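Local coordinates for transposon Tn7 transposition protein TnsA (PDB 1T0F), which cuts the 5' DNA strands at the ends of the Tn7 transposon, as the restriction enzyme-like endonuclease subunit of the TnsAB transposase, at residues 66-71 with 177-182. Numbering follows the deposited sequence.
Sequences ELAVFL and ENIEWL
Ile179 makes all the close contacts of 177-182 with 66-71, to Leu67, Ala68 and Leu71. Before it in sequence, Asn178 turns to other partners: its side-chain amide bonds to the backbone of Ile248, Lys250 and Phe252. At Ile179, CG1 lies anti to the carbonyl carbon (chi1 -71°) and the chain then runs extended (chi2 175°). This carries CD1 onto Ala68, where it sits 3.5 Å from Ala68 CB, a tight fit for two carbons. Ile179 CG1 meets Leu71 CD1 at 3.9 Å, the two side chains crossing at a slant. The other branch, Ile179 CG2, faces Leu67 CD2 more loosely, at 4.3 Å. One turn of helix 64-75 thus receives a single branched side chain. All three contacts are apolar. Helix 64-75 belongs to the PDDEXK nuclease fold and carries the active-site residue Glu66, whose side chain lies beside Asp117. Helix 173-183 belongs to the C-terminal region of TnsA, consistent with the contact linking the nuclease part to what follows it. The axes of the two short segments come within 11.1 Å, and their N-to-C directions differ by 115°. Further along, Trp181 makes a cation-pi contact with Arg236, and Leu182 packs on Phe246.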
# COMPACT_ATOMS: atom_id res chain seq x y z
N GLU A 66 4.65 -0.09 1.59
CA GLU A 66 3.22 -0.27 1.40
C GLU A 66 2.50 1.00 1.83
O GLU A 66 1.50 1.40 1.22
CB GLU A 66 2.71 -1.46 2.21
CG GLU A 66 2.90 -2.80 1.50
CD GLU A 66 2.49 -3.99 2.36
OE1 GLU A 66 1.53 -3.86 3.15
OE2 GLU A 66 3.13 -5.07 2.23
N LEU A 67 3.00 1.64 2.88
CA LEU A 67 2.42 2.90 3.35
C LEU A 67 2.53 3.94 2.24
O LEU A 67 1.57 4.67 1.96
CB LEU A 67 3.17 3.40 4.59
CG LEU A 67 2.81 4.81 5.10
CD1 LEU A 67 1.35 4.84 5.56
CD2 LEU A 67 3.75 5.19 6.25
N ALA A 68 3.70 4.03 1.60
CA ALA A 68 3.89 5.01 0.53
C ALA A 68 2.91 4.79 -0.63
O ALA A 68 2.35 5.74 -1.18
CB ALA A 68 5.33 4.95 0.03
N VAL A 69 2.71 3.53 -1.01
CA VAL A 69 1.79 3.21 -2.10
C VAL A 69 0.36 3.53 -1.68
O VAL A 69 -0.42 4.08 -2.46
CB VAL A 69 1.90 1.72 -2.51
CG1 VAL A 69 0.87 1.40 -3.58
CG2 VAL A 69 3.30 1.42 -3.04
N PHE A 70 0.00 3.19 -0.44
CA PHE A 70 -1.34 3.48 0.05
C PHE A 70 -1.63 4.99 0.02
O PHE A 70 -2.66 5.42 -0.48
CB PHE A 70 -1.52 2.98 1.49
CG PHE A 70 -2.80 3.43 2.12
CD1 PHE A 70 -3.99 2.75 1.88
CD2 PHE A 70 -2.84 4.60 2.88
CE1 PHE A 70 -5.20 3.22 2.39
CE2 PHE A 70 -4.05 5.08 3.39
CZ PHE A 70 -5.23 4.39 3.14
N LEU A 71 -0.73 5.79 0.58
CA LEU A 71 -0.93 7.23 0.60
C LEU A 71 -1.07 7.79 -0.82
O LEU A 71 -1.87 8.70 -1.07
CB LEU A 71 0.21 7.92 1.34
CG LEU A 71 0.33 7.62 2.84
CD1 LEU A 71 1.63 8.19 3.40
CD2 LEU A 71 -0.87 8.20 3.57
N GLU A 177 9.88 12.51 1.07
CA GLU A 177 10.25 13.45 2.13
C GLU A 177 9.09 13.70 3.09
O GLU A 177 9.30 13.90 4.28
CB GLU A 177 10.78 14.77 1.54
CG GLU A 177 9.94 15.40 0.45
CD GLU A 177 9.06 16.55 0.94
OE1 GLU A 177 9.58 17.46 1.63
OE2 GLU A 177 7.85 16.56 0.63
N ASN A 178 7.86 13.69 2.57
CA ASN A 178 6.71 13.90 3.44
C ASN A 178 6.54 12.74 4.41
O ASN A 178 6.21 12.94 5.58
CB ASN A 178 5.42 14.07 2.63
CG ASN A 178 5.22 15.49 2.14
OD1 ASN A 178 5.52 16.46 2.85
ND2 ASN A 178 4.67 15.63 0.94
N ILE A 179 6.75 11.52 3.93
CA ILE A 179 6.62 10.34 4.78
C ILE A 179 7.72 10.34 5.83
O ILE A 179 7.51 9.93 6.97
CB ILE A 179 6.68 9.05 3.92
CG1 ILE A 179 5.40 8.92 3.08
CG2 ILE A 179 6.88 7.83 4.81
CD1 ILE A 179 5.41 7.76 2.10
N GLU A 180 8.89 10.81 5.44
CA GLU A 180 10.03 10.89 6.35
C GLU A 180 9.69 11.80 7.53
O GLU A 180 9.96 11.47 8.68
CB GLU A 180 11.25 11.43 5.61
CG GLU A 180 12.36 10.42 5.40
CD GLU A 180 13.16 10.68 4.14
OE1 GLU A 180 13.57 11.84 3.91
OE2 GLU A 180 13.39 9.72 3.37
N TRP A 181 9.09 12.94 7.23
CA TRP A 181 8.73 13.90 8.26
C TRP A 181 7.55 13.41 9.09
O TRP A 181 7.57 13.46 10.32
CB TRP A 181 8.40 15.25 7.61
CG TRP A 181 7.94 16.26 8.60
CD1 TRP A 181 8.71 16.91 9.53
CD2 TRP A 181 6.60 16.70 8.80
NE1 TRP A 181 7.91 17.72 10.30
CE2 TRP A 181 6.61 17.61 9.88
CE3 TRP A 181 5.38 16.41 8.17
CZ2 TRP A 181 5.45 18.24 10.35
CZ3 TRP A 181 4.22 17.03 8.64
CH2 TRP A 181 4.27 17.93 9.71
N LEU A 182 6.51 12.92 8.41
CA LEU A 182 5.31 12.43 9.08
C LEU A 182 5.49 11.18 9.91
O LEU A 182 4.79 10.99 10.90
CB LEU A 182 4.22 12.14 8.06
CG LEU A 182 3.21 13.22 7.68
CD1 LEU A 182 2.23 12.60 6.70
CD2 LEU A 182 2.47 13.72 8.92